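Local atomic coordinates of peptide ABC transporter, peptide-binding protein (Thermus thermophilus, PDB entry 2D5W), a protein that binds oligopeptides, here a pentapeptide, and probably delivers them to an ABC transporter for uptake across the membrane. Residues R25-Q30 and F447-I452; P117-D122 and Q499-G504. One frame throughout, in Å; residues are numbered along the deposited sequence.

Interaction 1 joins residues 25-30 to 447-452 at the start of a short helix, and interaction 2 joins 117-122 to 499-504, two loop pieces for the most part. Their centres lie about 11 Å apart; each contact ties an early part of the sequence to a late one, and the four segments alternate along the chain. They also touch directly: N29 CG lies 3.5 Å from L119 CD1, and V26 CG1 lies 3.2 Å from P117 O. Both reach the bound peptide. R25, N29 and F447 pack on it from interaction 1, while L119, N120 and Q501 meet it from interaction 2, Q501 through a hydrogen bond to its backbone.

Interaction 1 of 2, residues R25-Q30 and F447-I452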
loop_
_atom_site.group_PDB
_atom_site.type_symbol
_atom_site.label_atom_id
_atom_site.label_comp_id
_atom_site.label_asym_id
_atom_site.label_seq_id
_atom_site.Cartn_x
_atom_site.Cartn_y
_atom_site.Cartn_z
ATOM N N ARG A 25 6.258 -3.246 8.493
ATOM C CA ARG A 25 5.982 -3.567 7.093
ATOM C C ARG A 25 7.208 -3.510 6.195
ATOM O O ARG A 25 7.100 -3.188 5.005
ATOM C CB ARG A 25 4.895 -2.626 6.559
ATOM C CG ARG A 25 3.634 -2.647 7.414
ATOM C CD ARG A 25 2.626 -1.591 6.996
ATOM N NE ARG A 25 1.426 -1.654 7.825
ATOM C CZ ARG A 25 0.377 -0.846 7.693
ATOM N NH1 ARG A 25 0.375 0.098 6.762
ATOM N NH2 ARG A 25 -0.673 -0.987 8.492
ATOM N N VAL A 26 8.367 -3.852 6.749
ATOM C CA VAL A 26 9.599 -3.811 5.975
ATOM C C VAL A 26 9.777 -5.024 5.066
ATOM O O VAL A 26 10.452 -4.927 4.042
ATOM C CB VAL A 26 10.842 -3.665 6.887
ATOM C CG1 VAL A 26 10.671 -2.457 7.800
ATOM C CG2 VAL A 26 11.059 -4.928 7.695
ATOM N N ILE A 27 9.179 -6.160 5.429
ATOM C CA ILE A 27 9.275 -7.359 4.596
ATOM C C ILE A 27 8.157 -7.323 3.558
ATOM O O ILE A 27 8.381 -7.603 2.380
ATOM C CB ILE A 27 9.165 -8.647 5.432
ATOM C CG1 ILE A 27 10.332 -8.711 6.424
ATOM C CG2 ILE A 27 9.172 -9.868 4.516
ATOM C CD1 ILE A 27 10.373 -9.962 7.268
ATOM N N SER A 28 6.950 -6.987 4.001
ATOM C CA SER A 28 5.813 -6.873 3.099
ATOM C C SER A 28 4.923 -5.709 3.478
ATOM O O SER A 28 4.552 -5.542 4.645
ATOM C CB SER A 28 4.954 -8.134 3.096
ATOM O OG SER A 28 3.765 -7.880 2.360
ATOM N N ASN A 29 4.581 -4.907 2.481
ATOM C CA ASN A 29 3.693 -3.781 2.681
ATOM C C ASN A 29 2.472 -3.986 1.775
ATOM O O ASN A 29 1.815 -3.034 1.366
ATOM C CB ASN A 29 4.408 -2.470 2.355
ATOM C CG ASN A 29 3.588 -1.263 2.728
ATOM O OD1 ASN A 29 2.906 -1.259 3.751
ATOM N ND2 ASN A 29 3.657 -0.223 1.907
ATOM N N GLN A 30 2.181 -5.247 1.469
ATOM C CA GLN A 30 1.037 -5.601 0.633
ATOM C C GLN A 30 -0.259 -5.039 1.191
ATOM O O GLN A 30 -0.504 -5.093 2.399
ATOM C CB GLN A 30 0.870 -7.116 0.571
ATOM C CG GLN A 30 1.877 -7.867 -0.262
ATOM C CD GLN A 30 1.860 -9.338 0.083
ATOM O OE1 GLN A 30 2.348 -9.743 1.139
ATOM N NE2 GLN A 30 1.272 -10.146 -0.788
ATOM N N PHE A 447 5.882 -8.559 -4.280
ATOM C CA PHE A 447 5.761 -7.449 -3.344
ATOM C C PHE A 447 6.571 -7.646 -2.064
ATOM O O PHE A 447 6.483 -6.840 -1.141
ATOM C CB PHE A 447 4.284 -7.189 -3.027
ATOM C CG PHE A 447 3.474 -6.751 -4.225
ATOM C CD1 PHE A 447 2.157 -7.170 -4.365
ATOM C CD2 PHE A 447 4.023 -5.928 -5.212
ATOM C CE1 PHE A 447 1.393 -6.785 -5.465
ATOM C CE2 PHE A 447 3.261 -5.536 -6.321
ATOM C CZ PHE A 447 1.946 -5.968 -6.442
ATOM N N ALA A 448 7.349 -8.724 -2.005
ATOM C CA ALA A 448 8.217 -8.967 -0.855
ATOM C C ALA A 448 9.417 -8.038 -1.051
ATOM O O ALA A 448 9.841 -7.790 -2.191
ATOM C CB ALA A 448 8.669 -10.420 -0.822
ATOM N N ASP A 449 9.962 -7.528 0.050
ATOM C CA ASP A 449 11.087 -6.603 -0.013
ATOM C C ASP A 449 12.229 -7.024 -0.926
ATOM O O ASP A 449 12.740 -6.210 -1.701
ATOM C CB ASP A 449 11.639 -6.313 1.400
ATOM C CG ASP A 449 12.171 -7.558 2.123
ATOM O OD1 ASP A 449 12.869 -7.367 3.146
ATOM O OD2 ASP A 449 11.902 -8.706 1.708
ATOM N N GLU A 450 12.617 -8.294 -0.855
ATOM C CA GLU A 450 13.729 -8.791 -1.647
ATOM C C GLU A 450 13.515 -8.731 -3.148
ATOM O O GLU A 450 14.439 -8.990 -3.918
ATOM C CB GLU A 450 14.104 -10.206 -1.203
ATOM C CG GLU A 450 14.528 -10.256 0.258
ATOM C CD GLU A 450 15.424 -11.433 0.581
ATOM O OE1 GLU A 450 15.040 -12.580 0.274
ATOM O OE2 GLU A 450 16.515 -11.205 1.149
ATOM N N PHE A 451 12.300 -8.400 -3.571
ATOM C CA PHE A 451 12.043 -8.243 -4.995
ATOM C C PHE A 451 11.755 -6.776 -5.305
ATOM O O PHE A 451 12.579 -6.090 -5.907
ATOM C CB PHE A 451 10.862 -9.088 -5.480
ATOM C CG PHE A 451 10.706 -9.084 -6.982
ATOM C CD1 PHE A 451 11.499 -9.904 -7.779
ATOM C CD2 PHE A 451 9.812 -8.218 -7.602
ATOM C CE1 PHE A 451 11.406 -9.861 -9.171
ATOM C CE2 PHE A 451 9.712 -8.169 -8.997
ATOM C CZ PHE A 451 10.511 -8.991 -9.779
ATOM N N ILE A 452 10.603 -6.284 -4.861
ATOM C CA ILE A 452 10.208 -4.912 -5.160
ATOM C C ILE A 452 11.197 -3.830 -4.729
ATOM O O ILE A 452 11.403 -2.858 -5.460
ATOM C CB ILE A 452 8.788 -4.608 -4.584
ATOM C CG1 ILE A 452 8.330 -3.211 -5.010
ATOM C CG2 ILE A 452 8.785 -4.736 -3.073
ATOM C CD1 ILE A 452 6.841 -2.972 -4.800
HETATM O O HOH W 1 8.140 -4.969 0.384
HETATM O O HOH W 2 4.966 -4.689 -0.270
#
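The V26 carbonyl points its oxygen at D449 CB, 3.2 Å away, while the D449 backbone N donates to I27 O at 2.8 Å with an angle of 153° at the hydrogen. A448 is the N-cap of helix 449-452, so this N-H belongs to the first turn, where no earlier helical carbonyl can take it, and the loop supplies one instead. Beyond CB, D449 CG stands between the backbone N and the carbonyl carbon (chi1 61°), which holds it 3.7 Å from V26 O. OD2 approaches I27 CG2, the two side chains running alongside each other, and takes a weak bond from E450 N. OD1 lies 3.5 Å from V26 O and forms a salt bridge with R190 of helix 182-194, whose positive charge probably offsets the nearby carbonyl oxygens; aspartate suits the place because its carboxylate can pair with R190 through OD1 while OD2 stays beside I27 CG2. Farther along, Q30 CG packs 3.7 Å from F447 CB. The glutamine is held by S28 OG, which donates to Q30 OE1 (2.6 Å) in the carbonyl plane on a lone pair and accepts from Q30 N (3.2 Å), making an ST turn. Q30 NE2 turns to S443 OG and E15 O. Water 2 bridges N29 N and F447 O, at 2.8 Å from the latter. F447 packs on an apolar side chain of the ligand, which R25 and N29 also touch. A loop whose carbonyl accepts from the first turn of helix 449-452 thus forms part of the peptide-binding site of this family 5 solute-binding protein.

Interaction 2 of 2, residues P117-D122 and Q499-G504; sequences PVLNPD and QGQNIG
The side-chain amide of Q499 has one face over V118 and P121: V118 CG2 sits above the amide carbon CD at 4.1 Å, and P121 CB lies above OE1 at 3.6 Å. At its nitrogen end the group is fixed by NE2, which donates to M116 O just before residues 117-122. CD stands anti to CA (chi2 174°), and the extended chain runs beside V118 in the same direction and past the proline in the opposite one. An alanine here would probably leave M116 O without its amide donor and open a gap beside V118 CG2. At the second amide, that of Q501, L119 CD2 lies above the plane but off to the CG-NE2 side, 4.0 Å from NE2, while OE1 accepts from water 3. That water gives its other proton to L119 O at 2.7 Å, bridging the segments, and Q501 NE2 goes on to bind the backbone of the bound peptide. Between the two glutamines the backbones meet directly. G500 N donates to V118 O at 3.0 Å, and G500 CA makes a CA-H...O contact with L119 O at 3.2 Å. Glycine suits the place because, at its backbone angles (phi 98°), a side chain would be jammed against the carbonyl oxygen of Q499. L119 suits its own position too, since its CD2 branch packs against CG and the amide of Q501, and the side chain also touches an apolar side chain of the peptide. Chemically, one backbone bond and a bridging water satisfy the buried carbonyls, while apolar carbons of V118 and P121 cover one face of the Q499 amide and L119 CD2 borders that of Q501; this is likely to limit how far Q501 can turn away from the peptide backbone it binds.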
loop_
_atom_site.group_PDB
_atom_site.type_symbol
_atom_site.label_atom_id
_atom_site.label_comp_id
_atom_site.label_asym_id
_atom_site.label_seq_id
_atom_site.Cartn_x
_atom_site.Cartn_y
_atom_site.Cartn_z
ATOM N N PRO A 117 15.322 -1.218 7.779
ATOM C CA PRO A 117 14.819 -0.930 6.429
ATOM C C PRO A 117 13.399 -0.371 6.382
ATOM O O PRO A 117 12.519 -0.941 5.735
ATOM C CB PRO A 117 14.943 -2.281 5.727
ATOM C CG PRO A 117 14.640 -3.244 6.830
ATOM C CD PRO A 117 15.413 -2.674 8.008
ATOM N N VAL A 118 13.185 0.758 7.047
ATOM C CA VAL A 118 11.866 1.373 7.088
ATOM C C VAL A 118 11.410 1.930 5.740
ATOM O O VAL A 118 12.218 2.363 4.913
ATOM C CB VAL A 118 11.810 2.507 8.149
ATOM C CG1 VAL A 118 12.071 1.929 9.542
ATOM C CG2 VAL A 118 12.834 3.594 7.820
ATOM N N LEU A 119 10.096 1.914 5.539
ATOM C CA LEU A 119 9.472 2.415 4.320
ATOM C C LEU A 119 9.525 3.932 4.238
ATOM O O LEU A 119 9.631 4.497 3.153
ATOM C CB LEU A 119 8.006 1.990 4.273
ATOM C CG LEU A 119 7.680 0.502 4.187
ATOM C CD1 LEU A 119 6.213 0.275 4.537
ATOM C CD2 LEU A 119 7.990 0.000 2.786
ATOM N N ASN A 120 9.427 4.587 5.389
ATOM C CA ASN A 120 9.441 6.044 5.436
ATOM C C ASN A 120 10.475 6.570 6.416
ATOM O O ASN A 120 10.167 6.872 7.572
ATOM C CB ASN A 120 8.050 6.584 5.799
ATOM C CG ASN A 120 7.325 5.713 6.804
ATOM O OD1 ASN A 120 6.953 4.577 6.503
ATOM N ND2 ASN A 120 7.117 6.240 8.006
ATOM N N PRO A 121 11.727 6.691 5.958
ATOM C CA PRO A 121 12.824 7.184 6.797
ATOM C C PRO A 121 12.615 8.623 7.267
ATOM O O PRO A 121 13.194 9.038 8.269
ATOM C CB PRO A 121 14.050 7.036 5.898
ATOM C CG PRO A 121 13.666 5.934 4.964
ATOM C CD PRO A 121 12.227 6.231 4.652
ATOM N N ASP A 122 11.797 9.385 6.545
ATOM C CA ASP A 122 11.523 10.765 6.937
ATOM C C ASP A 122 10.755 10.781 8.256
ATOM O O ASP A 122 11.117 11.508 9.181
ATOM C CB ASP A 122 10.721 11.485 5.845
ATOM C CG ASP A 122 10.172 12.824 6.311
ATOM O OD1 ASP A 122 9.097 12.839 6.948
ATOM O OD2 ASP A 122 10.825 13.856 6.052
ATOM N N GLN A 499 16.045 1.638 2.585
ATOM C CA GLN A 499 14.905 2.403 3.080
ATOM C C GLN A 499 14.191 3.157 1.960
ATOM O O GLN A 499 14.805 3.536 0.958
ATOM C CB GLN A 499 15.372 3.407 4.138
ATOM C CG GLN A 499 16.089 2.771 5.320
ATOM C CD GLN A 499 16.684 3.787 6.285
ATOM O OE1 GLN A 499 16.990 4.923 5.910
ATOM N NE2 GLN A 499 16.875 3.373 7.531
ATOM N N GLY A 500 12.891 3.371 2.128
ATOM C CA GLY A 500 12.141 4.119 1.133
ATOM C C GLY A 500 11.356 3.320 0.112
ATOM O O GLY A 500 11.506 2.102 0.001
ATOM N N GLN A 501 10.532 4.033 -0.651
ATOM C CA GLN A 501 9.682 3.423 -1.664
ATOM C C GLN A 501 9.858 3.949 -3.088
ATOM O O GLN A 501 9.029 3.664 -3.950
ATOM C CB GLN A 501 8.211 3.553 -1.253
ATOM C CG GLN A 501 7.850 2.796 0.014
ATOM C CD GLN A 501 6.388 2.955 0.376
ATOM O OE1 GLN A 501 5.954 4.028 0.789
ATOM N NE2 GLN A 501 5.618 1.890 0.204
ATOM N N ASN A 502 10.904 4.733 -3.331
ATOM C CA ASN A 502 11.186 5.226 -4.686
ATOM C C ASN A 502 11.947 4.044 -5.293
ATOM O O ASN A 502 13.166 4.085 -5.479
ATOM C CB ASN A 502 12.075 6.472 -4.625
ATOM C CG ASN A 502 12.332 7.084 -5.996
ATOM O OD1 ASN A 502 12.195 6.428 -7.032
ATOM N ND2 ASN A 502 12.729 8.351 -6.003
ATOM N N ILE A 503 11.194 2.989 -5.591
ATOM C CA ILE A 503 11.747 1.738 -6.085
ATOM C C ILE A 503 12.412 1.759 -7.451
ATOM O O ILE A 503 13.225 0.885 -7.749
ATOM C CB ILE A 503 10.664 0.622 -6.041
ATOM C CG1 ILE A 503 9.464 1.001 -6.916
ATOM C CG2 ILE A 503 10.200 0.412 -4.594
ATOM C CD1 ILE A 503 9.717 0.960 -8.396
ATOM N N GLY A 504 12.065 2.750 -8.269
ATOM C CA GLY A 504 12.640 2.879 -9.600
ATOM C C GLY A 504 13.887 3.751 -9.660
ATOM O O GLY A 504 14.485 3.901 -10.728
HETATM O O HOH W 3 7.879 5.974 1.704
#